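Local coordinates for probable transcriptional regulatory protein aq_1575 (Aquifex aeolicus, PDB 1LFP) that probably binds DNA and regulates transcription as a cytoplasmic member of the TACO1 family, at residues E83-E88 with V99-D104; N107-E112 with L228-Q233; F134-Y139 with A197-K202. All blocks are in the same frame, centred on the assembly; numbering follows the deposited sequence.

Overall arrangement
The three contacts come in two groups. Interactions 1 and 2 lie together, their centres about 7 Å apart: 83-88 pairs with 99-104 in a hairpin, strand 95-103 leads directly into helix 106-119, and that helix meets 228-233, a turn that leads into strand 231-239, the other neighbour of strand 95-103 in the same mixed sheet. The centre of interaction 3 lies about 15 Å from that of interaction 1 and about 20 Å from that of interaction 2; it belongs to a separate antiparallel sheet. Along the chain it follows interaction 1 and is nested within the loop closed by interaction 2. Leu100 packs on Trp201 where the two sheets meet, and all six segments fall within one TACO1/YebC family region.

Interaction 1 of 3, residues E83-E88 with V99-D104; sequences EEVIYE and VLATTD
Two groups meet the carbonyl oxygen of Val99: Tyr87 N hydrogen-bonds to Val99 O at 2.8 Å, and Ile86 CA adds a weaker CA-H...O contact to the same oxygen, CA to O 3.4 Å. Ala101 O is held similarly, by Val85 N at 2.9 Å and by the CA-H of Glu84. Return bonds from Val99 N to Tyr87 O and from Ala101 N to Val85 O, with a further reciprocal pair between Glu83 and Thr103, complete the backbone pairing.

On the face of Val85, Tyr87 and Ala101, Val85 CG1 takes the crowded position between backbone N and carbonyl carbon (chi1 51°), which sets it 3.6 Å from Ala101 CB and also against Thr103 CG2. Ala101 CB in turn meets the edge of the Tyr87 ring, 3.9 Å from CE2, while Val85 CG2 lies over one ring face toward the rim. The hydroxyls of Tyr87 and Thr103 bond to Thr110 and Thr109 of helix 106-119, which tie this face to the helix.

On the reverse face Ile86 and Leu100 run side by side, tightly packed, with Ile86 CD1 3.4 Å from Leu100 CG. Glu84 lies alongside Thr102 and sends its carboxylate to a salt bridge with Arg48. With strand directions 151° apart, this is the twisted antiparallel pairing of a beta hairpin, strands 83-91 and 95-103.

Interaction 2 of 3, residues N107-E112 with L228-Q233; sequences NRTTSE and LDDVQQ
Asp230 and Thr109 reach toward each other tip to tip where a type I beta turn, Leu228 to Val231, comes up against helix 106-119; Asp230 also belongs to a salt-bridge network with Arg108 and Glu112. The Asp230 side chain can be traced outward from the turn. Its CB rests 3.7 Å from Thr109 CG2, an apolar contact at the base of a polar group. CG stands anti to the carbonyl carbon (chi1 -67°) and carries the carboxylate toward the helix. OD2 is the atom that the helix grips: Thr109 OG1, the same OG1 that bonds Thr103, donates to Asp230 OD2 at 2.6 Å, meeting it from well above the carboxylate plane, 61° out of it.

The second grip on Asp230 OD2 is ionic. Arg108 NH1 lies 2.9 Å from it, in a salt bridge whose hydrogen bond is bent and weak; the two side chains cross at about a right angle. The bent Arg108 chain also brings its guanidinium to Glu112, although the modelled distance there is doubtfully short. Glu112 OE2 approaches Asp230 OD2 to 3.2 Å, and the repulsion of two like charges is probably eased by the shared arginine, whose NH2 has another mate in Asp104. An alanine at Asp230 would probably cost Thr109 OG1 this acceptor and leave Arg108 with one carboxylate fewer, so that the guanidinium is less firmly placed. At the other carboxylate oxygen, a water donates to Asp230 OD1 at 2.5 Å and accepts from Arg108 NH2 at 3.0 Å.

Interaction 3 of 3, residues F134-Y139 with A197-K202; sequences FERKGY and AQITWK
Backbone bonding joins Glu135 with Lys202, Lys137 with Thr200 and Tyr139 with Gln198, each pair bonded in both directions; Tyr139 N to Gln198 O is the shortest at 2.7 Å. CA-H...O contacts fill in between, such as Trp201 CA to Glu135 O at 3.3 Å.

The aromatic contact is a CH-pi interaction. Arg136 CG sits over one face of Trp201, 3.9 Å from the centroid of the six-membered ring and displaced toward CE2 and CZ2. The guanidinium plane stands at 82° to the indole, and it is the CG methylene that meets the ring; Ile199 CG2 lies over one guanidinium face, toward its rim. Phe134 CB meets the indole edge, 3.9 Å from Trp201 CE3.

Further packing occurs on the face of Lys137, Tyr139 and Thr200. Thr200 CG2, set between its backbone N and carbonyl carbon, lies 3.4 Å from Tyr139 CB, and Gln198 runs beside the Tyr139 ring with its amide plane turned 33° from it. Polar ends find partners elsewhere: Tyr139 OH bonds to Glu141, and Lys202 NZ forms a salt bridge to Asp163.

Strand 134-143 lies between strands 170-175 and 196-203 in this antiparallel sheet. Phe134 and Trp201 pack on Met98 of strand 95-103 and on Ile235 of strand 231-239, joining the antiparallel sheet to the mixed one.

Interaction 1 of 3, residues E83-E88 with V99-D104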
loop_
_atom_site.group_PDB
_atom_site.type_symbol
_atom_site.label_atom_id
_atom_site.label_comp_id
_atom_site.label_asym_id
_atom_site.label_seq_id
_atom_site.Cartn_x
_atom_site.Cartn_y
_atom_site.Cartn_z
ATOM N N GLU A 83 -16.146 0.736 1.281
ATOM C CA GLU A 83 -15.587 1.774 2.153
ATOM C C GLU A 83 -14.201 1.335 2.636
ATOM O O GLU A 83 -13.895 0.144 2.632
ATOM C CB GLU A 83 -16.465 2.018 3.380
ATOM C CG GLU A 83 -16.425 3.458 3.933
ATOM C CD GLU A 83 -15.027 4.090 3.977
ATOM O OE1 GLU A 83 -14.548 4.594 2.929
ATOM O OE2 GLU A 83 -14.407 4.079 5.068
ATOM N N GLU A 84 -13.393 2.303 3.046
ATOM C CA GLU A 84 -12.032 2.047 3.560
ATOM C C GLU A 84 -12.096 1.859 5.065
ATOM O O GLU A 84 -12.710 2.669 5.758
ATOM C CB GLU A 84 -11.088 3.209 3.249
ATOM C CG GLU A 84 -10.987 3.595 1.787
ATOM C CD GLU A 84 -9.876 4.593 1.503
ATOM O OE1 GLU A 84 -8.840 4.180 0.944
ATOM O OE2 GLU A 84 -10.024 5.794 1.829
ATOM N N VAL A 85 -11.489 0.789 5.568
ATOM C CA VAL A 85 -11.486 0.526 7.004
ATOM C C VAL A 85 -10.030 0.305 7.402
ATOM O O VAL A 85 -9.271 -0.241 6.628
ATOM C CB VAL A 85 -12.336 -0.732 7.354
ATOM C CG1 VAL A 85 -11.937 -1.898 6.499
ATOM C CG2 VAL A 85 -12.176 -1.095 8.826
ATOM N N ILE A 86 -9.659 0.771 8.583
ATOM C CA ILE A 86 -8.307 0.581 9.062
ATOM C C ILE A 86 -8.334 -0.385 10.199
ATOM O O ILE A 86 -9.038 -0.170 11.192
ATOM C CB ILE A 86 -7.702 1.899 9.539
ATOM C CG1 ILE A 86 -7.678 2.861 8.354
ATOM C CG2 ILE A 86 -6.313 1.657 10.124
ATOM C CD1 ILE A 86 -7.123 2.201 7.137
ATOM N N TYR A 87 -7.592 -1.484 10.067
ATOM C CA TYR A 87 -7.519 -2.448 11.147
ATOM C C TYR A 87 -6.184 -2.261 11.832
ATOM O O TYR A 87 -5.219 -1.798 11.218
ATOM C CB TYR A 87 -7.636 -3.885 10.634
ATOM C CG TYR A 87 -9.000 -4.182 10.107
ATOM C CD1 TYR A 87 -10.073 -4.436 10.975
ATOM C CD2 TYR A 87 -9.240 -4.169 8.746
ATOM C CE1 TYR A 87 -11.333 -4.661 10.474
ATOM C CE2 TYR A 87 -10.501 -4.392 8.231
ATOM C CZ TYR A 87 -11.543 -4.634 9.104
ATOM O OH TYR A 87 -12.790 -4.829 8.540
ATOM N N GLU A 88 -6.165 -2.544 13.122
ATOM C CA GLU A 88 -4.948 -2.354 13.911
ATOM C C GLU A 88 -4.793 -3.560 14.837
ATOM O O GLU A 88 -5.763 -4.004 15.445
ATOM C CB GLU A 88 -5.104 -1.088 14.771
ATOM C CG GLU A 88 -5.178 0.174 13.960
ATOM C CD GLU A 88 -5.422 1.418 14.810
ATOM O OE1 GLU A 88 -4.681 1.674 15.794
ATOM O OE2 GLU A 88 -6.363 2.170 14.478
ATOM N N VAL A 99 -3.666 -2.285 8.894
ATOM C CA VAL A 99 -4.128 -2.925 7.679
ATOM C C VAL A 99 -5.119 -1.978 7.072
ATOM O O VAL A 99 -6.025 -1.575 7.767
ATOM C CB VAL A 99 -4.848 -4.245 7.995
ATOM C CG1 VAL A 99 -5.453 -4.845 6.706
ATOM C CG2 VAL A 99 -3.839 -5.214 8.654
ATOM N N LEU A 100 -4.911 -1.597 5.815
ATOM C CA LEU A 100 -5.812 -0.681 5.130
ATOM C C LEU A 100 -6.643 -1.568 4.196
ATOM O O LEU A 100 -6.113 -2.241 3.317
ATOM C CB LEU A 100 -4.976 0.356 4.373
ATOM C CG LEU A 100 -4.491 1.609 5.123
ATOM C CD1 LEU A 100 -3.922 1.296 6.516
ATOM C CD2 LEU A 100 -3.527 2.364 4.220
ATOM N N ALA A 101 -7.949 -1.622 4.443
ATOM C CA ALA A 101 -8.815 -2.468 3.644
ATOM C C ALA A 101 -9.916 -1.652 2.969
ATOM O O ALA A 101 -10.223 -0.538 3.386
ATOM C CB ALA A 101 -9.413 -3.545 4.532
ATOM N N THR A 102 -10.445 -2.180 1.861
ATOM C CA THR A 102 -11.542 -1.525 1.135
ATOM C C THR A 102 -12.483 -2.693 0.955
ATOM O O THR A 102 -12.184 -3.615 0.186
ATOM C CB THR A 102 -11.097 -0.960 -0.241
ATOM O OG1 THR A 102 -10.086 0.043 -0.060
ATOM C CG2 THR A 102 -12.298 -0.320 -0.955
ATOM N N THR A 103 -13.616 -2.659 1.658
ATOM C CA THR A 103 -14.547 -3.773 1.671
ATOM C C THR A 103 -15.998 -3.342 1.572
ATOM O O THR A 103 -16.343 -2.198 1.890
ATOM C CB THR A 103 -14.328 -4.642 2.971
ATOM O OG1 THR A 103 -15.235 -5.749 2.992
ATOM C CG2 THR A 103 -14.530 -3.804 4.235
ATOM N N ASP A 104 -16.841 -4.255 1.104
ATOM C CA ASP A 104 -18.267 -3.968 0.973
ATOM C C ASP A 104 -19.037 -4.651 2.096
ATOM O O ASP A 104 -20.266 -4.633 2.114
ATOM C CB ASP A 104 -18.800 -4.470 -0.375
ATOM C CG ASP A 104 -18.875 -5.990 -0.449
ATOM O OD1 ASP A 104 -19.642 -6.516 -1.289
ATOM O OD2 ASP A 104 -18.166 -6.668 0.326
#

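Interaction 2 of 3, residues N107-E112 with L228-Q233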
loop_
_atom_site.group_PDB
_atom_site.type_symbol
_atom_site.label_atom_id
_atom_site.label_comp_id
_atom_site.label_asym_id
_atom_site.label_seq_id
_atom_site.Cartn_x
_atom_site.Cartn_y
_atom_site.Cartn_z
ATOM N N ASN A 107 -18.064 -6.477 8.564
ATOM C CA ASN A 107 -18.123 -7.598 9.508
ATOM C C ASN A 107 -17.387 -8.815 8.948
ATOM O O ASN A 107 -16.663 -9.517 9.665
ATOM C CB ASN A 107 -19.590 -7.943 9.803
ATOM C CG ASN A 107 -19.748 -9.115 10.756
ATOM O OD1 ASN A 107 -19.165 -9.146 11.847
ATOM N ND2 ASN A 107 -20.558 -10.091 10.349
ATOM N N ARG A 108 -17.574 -9.043 7.655
ATOM C CA ARG A 108 -16.968 -10.165 6.957
ATOM C C ARG A 108 -15.449 -10.021 6.973
ATOM O O ARG A 108 -14.730 -10.924 7.407
ATOM C CB ARG A 108 -17.479 -10.198 5.516
ATOM C CG ARG A 108 -17.705 -11.596 4.991
ATOM C CD ARG A 108 -16.885 -11.886 3.753
ATOM N NE ARG A 108 -17.062 -10.912 2.680
ATOM C CZ ARG A 108 -16.379 -9.775 2.580
ATOM N NH1 ARG A 108 -15.485 -9.466 3.496
ATOM N NH2 ARG A 108 -16.560 -8.958 1.554
ATOM N N THR A 109 -14.992 -8.872 6.506
ATOM C CA THR A 109 -13.565 -8.575 6.471
ATOM C C THR A 109 -12.931 -8.638 7.860
ATOM O O THR A 109 -11.842 -9.194 8.038
ATOM C CB THR A 109 -13.321 -7.206 5.880
ATOM O OG1 THR A 109 -13.938 -7.140 4.594
ATOM C CG2 THR A 109 -11.831 -6.955 5.688
ATOM N N THR A 110 -13.611 -8.094 8.858
ATOM C CA THR A 110 -13.064 -8.120 10.206
ATOM C C THR A 110 -12.805 -9.529 10.673
ATOM O O THR A 110 -11.760 -9.839 11.267
ATOM C CB THR A 110 -14.009 -7.411 11.206
ATOM O OG1 THR A 110 -14.130 -6.043 10.820
ATOM C CG2 THR A 110 -13.451 -7.487 12.625
ATOM N N SER A 111 -13.747 -10.414 10.389
ATOM C CA SER A 111 -13.562 -11.791 10.786
ATOM C C SER A 111 -12.414 -12.447 9.998
ATOM O O SER A 111 -11.611 -13.184 10.549
ATOM C CB SER A 111 -14.875 -12.546 10.619
ATOM O OG SER A 111 -14.717 -13.925 10.892
ATOM N N GLU A 112 -12.309 -12.159 8.714
ATOM C CA GLU A 112 -11.221 -12.755 7.941
ATOM C C GLU A 112 -9.885 -12.285 8.517
ATOM O O GLU A 112 -8.925 -13.065 8.661
ATOM C CB GLU A 112 -11.299 -12.305 6.480
ATOM C CG GLU A 112 -12.661 -12.478 5.816
ATOM C CD GLU A 112 -12.738 -11.802 4.448
ATOM O OE1 GLU A 112 -11.838 -12.018 3.625
ATOM O OE2 GLU A 112 -13.711 -11.062 4.190
ATOM N N LEU A 228 -5.684 -11.268 1.089
ATOM C CA LEU A 228 -7.099 -10.979 1.158
ATOM C C LEU A 228 -7.396 -9.910 0.122
ATOM O O LEU A 228 -6.688 -8.882 0.015
ATOM C CB LEU A 228 -7.495 -10.478 2.560
ATOM C CG LEU A 228 -7.174 -11.420 3.719
ATOM C CD1 LEU A 228 -7.622 -10.789 5.035
ATOM C CD2 LEU A 228 -7.853 -12.762 3.503
ATOM N N ASP A 229 -8.428 -10.179 -0.667
ATOM C CA ASP A 229 -8.882 -9.278 -1.707
ATOM C C ASP A 229 -9.262 -7.950 -1.081
ATOM O O ASP A 229 -9.117 -6.904 -1.683
ATOM C CB ASP A 229 -10.126 -9.848 -2.397
ATOM C CG ASP A 229 -9.790 -10.807 -3.517
ATOM O OD1 ASP A 229 -10.703 -11.549 -3.937
ATOM O OD2 ASP A 229 -8.624 -10.818 -3.978
ATOM N N ASP A 230 -9.772 -8.004 0.136
ATOM C CA ASP A 230 -10.195 -6.763 0.807
ATOM C C ASP A 230 -9.004 -5.923 1.262
ATOM O O ASP A 230 -9.158 -4.752 1.589
ATOM C CB ASP A 230 -11.054 -7.073 2.046
ATOM C CG ASP A 230 -12.407 -7.709 1.709
ATOM O OD1 ASP A 230 -12.945 -7.470 0.612
ATOM O OD2 ASP A 230 -12.956 -8.433 2.575
ATOM N N VAL A 231 -7.807 -6.504 1.313
ATOM C CA VAL A 231 -6.676 -5.722 1.798
ATOM C C VAL A 231 -5.910 -4.968 0.705
ATOM O O VAL A 231 -5.545 -5.562 -0.303
ATOM C CB VAL A 231 -5.649 -6.638 2.588
ATOM C CG1 VAL A 231 -4.503 -5.802 3.090
ATOM C CG2 VAL A 231 -6.365 -7.350 3.766
ATOM N N GLN A 232 -5.684 -3.670 0.913
ATOM C CA GLN A 232 -4.944 -2.818 -0.033
ATOM C C GLN A 232 -3.499 -2.652 0.424
ATOM O O GLN A 232 -2.560 -2.695 -0.384
ATOM C CB GLN A 232 -5.536 -1.398 -0.129
ATOM C CG GLN A 232 -6.913 -1.260 -0.783
ATOM C CD GLN A 232 -6.888 -1.256 -2.309
ATOM O OE1 GLN A 232 -6.131 -0.514 -2.960
ATOM N NE2 GLN A 232 -7.726 -2.083 -2.877
ATOM N N GLN A 233 -3.329 -2.413 1.714
ATOM C CA GLN A 233 -2.001 -2.202 2.244
ATOM C C GLN A 233 -1.803 -2.785 3.608
ATOM O O GLN A 233 -2.682 -2.750 4.436
ATOM C CB GLN A 233 -1.694 -0.723 2.388
ATOM C CG GLN A 233 -1.625 0.103 1.089
ATOM C CD GLN A 233 -1.198 1.530 1.392
ATOM O OE1 GLN A 233 -1.904 2.503 1.086
ATOM N NE2 GLN A 233 -0.040 1.661 2.018
HETATM O O HOH W 1 -15.237 -6.978 -0.223
#

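Interaction 3 of 3, residues F134-Y139 with A197-K202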
loop_
_atom_site.group_PDB
_atom_site.type_symbol
_atom_site.label_atom_id
_atom_site.label_comp_id
_atom_site.label_asym_id
_atom_site.label_seq_id
_atom_site.Cartn_x
_atom_site.Cartn_y
_atom_site.Cartn_z
ATOM N N PHE A 134 2.605 5.173 14.398
ATOM C CA PHE A 134 2.800 5.462 12.973
ATOM C C PHE A 134 2.357 6.878 12.618
ATOM O O PHE A 134 1.657 7.542 13.403
ATOM C CB PHE A 134 1.925 4.502 12.152
ATOM C CG PHE A 134 2.252 3.048 12.355
ATOM C CD1 PHE A 134 2.953 2.349 11.386
ATOM C CD2 PHE A 134 1.794 2.364 13.479
ATOM C CE1 PHE A 134 3.188 0.970 11.523
ATOM C CE2 PHE A 134 2.011 1.010 13.639
ATOM C CZ PHE A 134 2.708 0.291 12.669
ATOM N N GLU A 135 2.760 7.341 11.432
ATOM C CA GLU A 135 2.327 8.657 10.949
ATOM C C GLU A 135 1.805 8.483 9.514
ATOM O O GLU A 135 2.318 7.683 8.765
ATOM C CB GLU A 135 3.479 9.672 10.924
ATOM C CG GLU A 135 4.565 9.402 11.975
ATOM C CD GLU A 135 5.626 10.518 12.068
ATOM O OE1 GLU A 135 5.244 11.672 12.313
ATOM O OE2 GLU A 135 6.836 10.232 11.914
ATOM N N ARG A 136 0.751 9.214 9.159
ATOM C CA ARG A 136 0.200 9.161 7.807
ATOM C C ARG A 136 1.145 9.914 6.888
ATOM O O ARG A 136 1.517 11.058 7.173
ATOM C CB ARG A 136 -1.181 9.839 7.793
ATOM C CG ARG A 136 -2.235 8.993 7.107
ATOM C CD ARG A 136 -3.564 9.708 6.902
ATOM N NE ARG A 136 -3.372 10.989 6.247
ATOM C CZ ARG A 136 -4.301 11.616 5.542
ATOM N NH1 ARG A 136 -5.495 11.078 5.388
ATOM N NH2 ARG A 136 -4.035 12.790 5.003
ATOM N N LYS A 137 1.556 9.287 5.790
ATOM C CA LYS A 137 2.482 9.923 4.857
ATOM C C LYS A 137 2.134 9.593 3.405
ATOM O O LYS A 137 1.455 8.607 3.106
ATOM C CB LYS A 137 3.928 9.413 5.038
ATOM C CG LYS A 137 4.631 9.678 6.377
ATOM C CD LYS A 137 5.152 11.115 6.425
ATOM C CE LYS A 137 5.628 11.457 7.808
ATOM N NZ LYS A 137 4.546 11.081 8.723
ATOM N N GLY A 138 2.629 10.436 2.509
ATOM C CA GLY A 138 2.498 10.136 1.092
ATOM C C GLY A 138 3.610 9.134 0.825
ATOM O O GLY A 138 4.659 9.218 1.428
ATOM N N TYR A 139 3.387 8.219 -0.111
ATOM C CA TYR A 139 4.349 7.190 -0.429
ATOM C C TYR A 139 4.465 7.070 -1.940
ATOM O O TYR A 139 3.470 6.894 -2.625
ATOM C CB TYR A 139 3.820 5.888 0.182
ATOM C CG TYR A 139 4.597 4.658 -0.116
ATOM C CD1 TYR A 139 4.221 3.806 -1.151
ATOM C CD2 TYR A 139 5.664 4.286 0.706
ATOM C CE1 TYR A 139 4.883 2.594 -1.351
ATOM C CE2 TYR A 139 6.335 3.089 0.515
ATOM C CZ TYR A 139 5.945 2.246 -0.515
ATOM O OH TYR A 139 6.634 1.065 -0.724
ATOM N N ALA A 197 1.986 5.859 -6.197
ATOM C CA ALA A 197 1.841 7.089 -5.417
ATOM C C ALA A 197 0.560 6.948 -4.594
ATOM O O ALA A 197 -0.549 6.961 -5.130
ATOM C CB ALA A 197 1.746 8.314 -6.343
ATOM N N GLN A 198 0.688 6.838 -3.281
ATOM C CA GLN A 198 -0.510 6.664 -2.474
ATOM C C GLN A 198 -0.251 7.130 -1.049
ATOM O O GLN A 198 0.882 7.328 -0.642
ATOM C CB GLN A 198 -0.888 5.165 -2.441
ATOM C CG GLN A 198 0.269 4.275 -1.951
ATOM C CD GLN A 198 -0.036 2.761 -2.012
ATOM O OE1 GLN A 198 -0.969 2.323 -2.681
ATOM N NE2 GLN A 198 0.772 1.971 -1.315
ATOM N N ILE A 199 -1.323 7.240 -0.274
ATOM C CA ILE A 199 -1.201 7.623 1.117
ATOM C C ILE A 199 -1.019 6.324 1.900
ATOM O O ILE A 199 -1.753 5.344 1.673
ATOM C CB ILE A 199 -2.505 8.337 1.589
ATOM C CG1 ILE A 199 -2.614 9.704 0.928
ATOM C CG2 ILE A 199 -2.546 8.408 3.122
ATOM C CD1 ILE A 199 -1.547 10.680 1.327
ATOM N N THR A 200 -0.036 6.303 2.801
ATOM C CA THR A 200 0.208 5.124 3.619
ATOM C C THR A 200 0.513 5.575 5.054
ATOM O O THR A 200 0.365 6.754 5.396
ATOM C CB THR A 200 1.387 4.293 3.070
ATOM O OG1 THR A 200 1.453 3.042 3.752
ATOM C CG2 THR A 200 2.706 5.020 3.223
ATOM N N TRP A 201 0.908 4.633 5.898
ATOM C CA TRP A 201 1.263 4.966 7.291
ATOM C C TRP A 201 2.700 4.484 7.463
ATOM O O TRP A 201 3.040 3.450 6.926
ATOM C CB TRP A 201 0.349 4.242 8.261
ATOM C CG TRP A 201 -1.003 4.767 8.264
ATOM C CD1 TRP A 201 -1.930 4.607 7.279
ATOM C CD2 TRP A 201 -1.598 5.619 9.258
ATOM N NE1 TRP A 201 -3.075 5.324 7.594
ATOM C CE2 TRP A 201 -2.890 5.944 8.805
ATOM C CE3 TRP A 201 -1.161 6.142 10.488
ATOM C CZ2 TRP A 201 -3.758 6.771 9.546
ATOM C CZ3 TRP A 201 -2.022 6.959 11.234
ATOM C CH2 TRP A 201 -3.309 7.264 10.754
ATOM N N LYS A 202 3.529 5.273 8.134
ATOM C CA LYS A 202 4.941 4.928 8.310
ATOM C C LYS A 202 5.266 4.790 9.799
ATOM O O LYS A 202 4.917 5.644 10.592
ATOM C CB LYS A 202 5.799 6.064 7.707
ATOM C CG LYS A 202 7.328 5.839 7.799
ATOM C CD LYS A 202 8.055 7.034 7.152
ATOM C CE LYS A 202 9.566 6.749 6.920
ATOM N NZ LYS A 202 10.418 7.214 8.042
#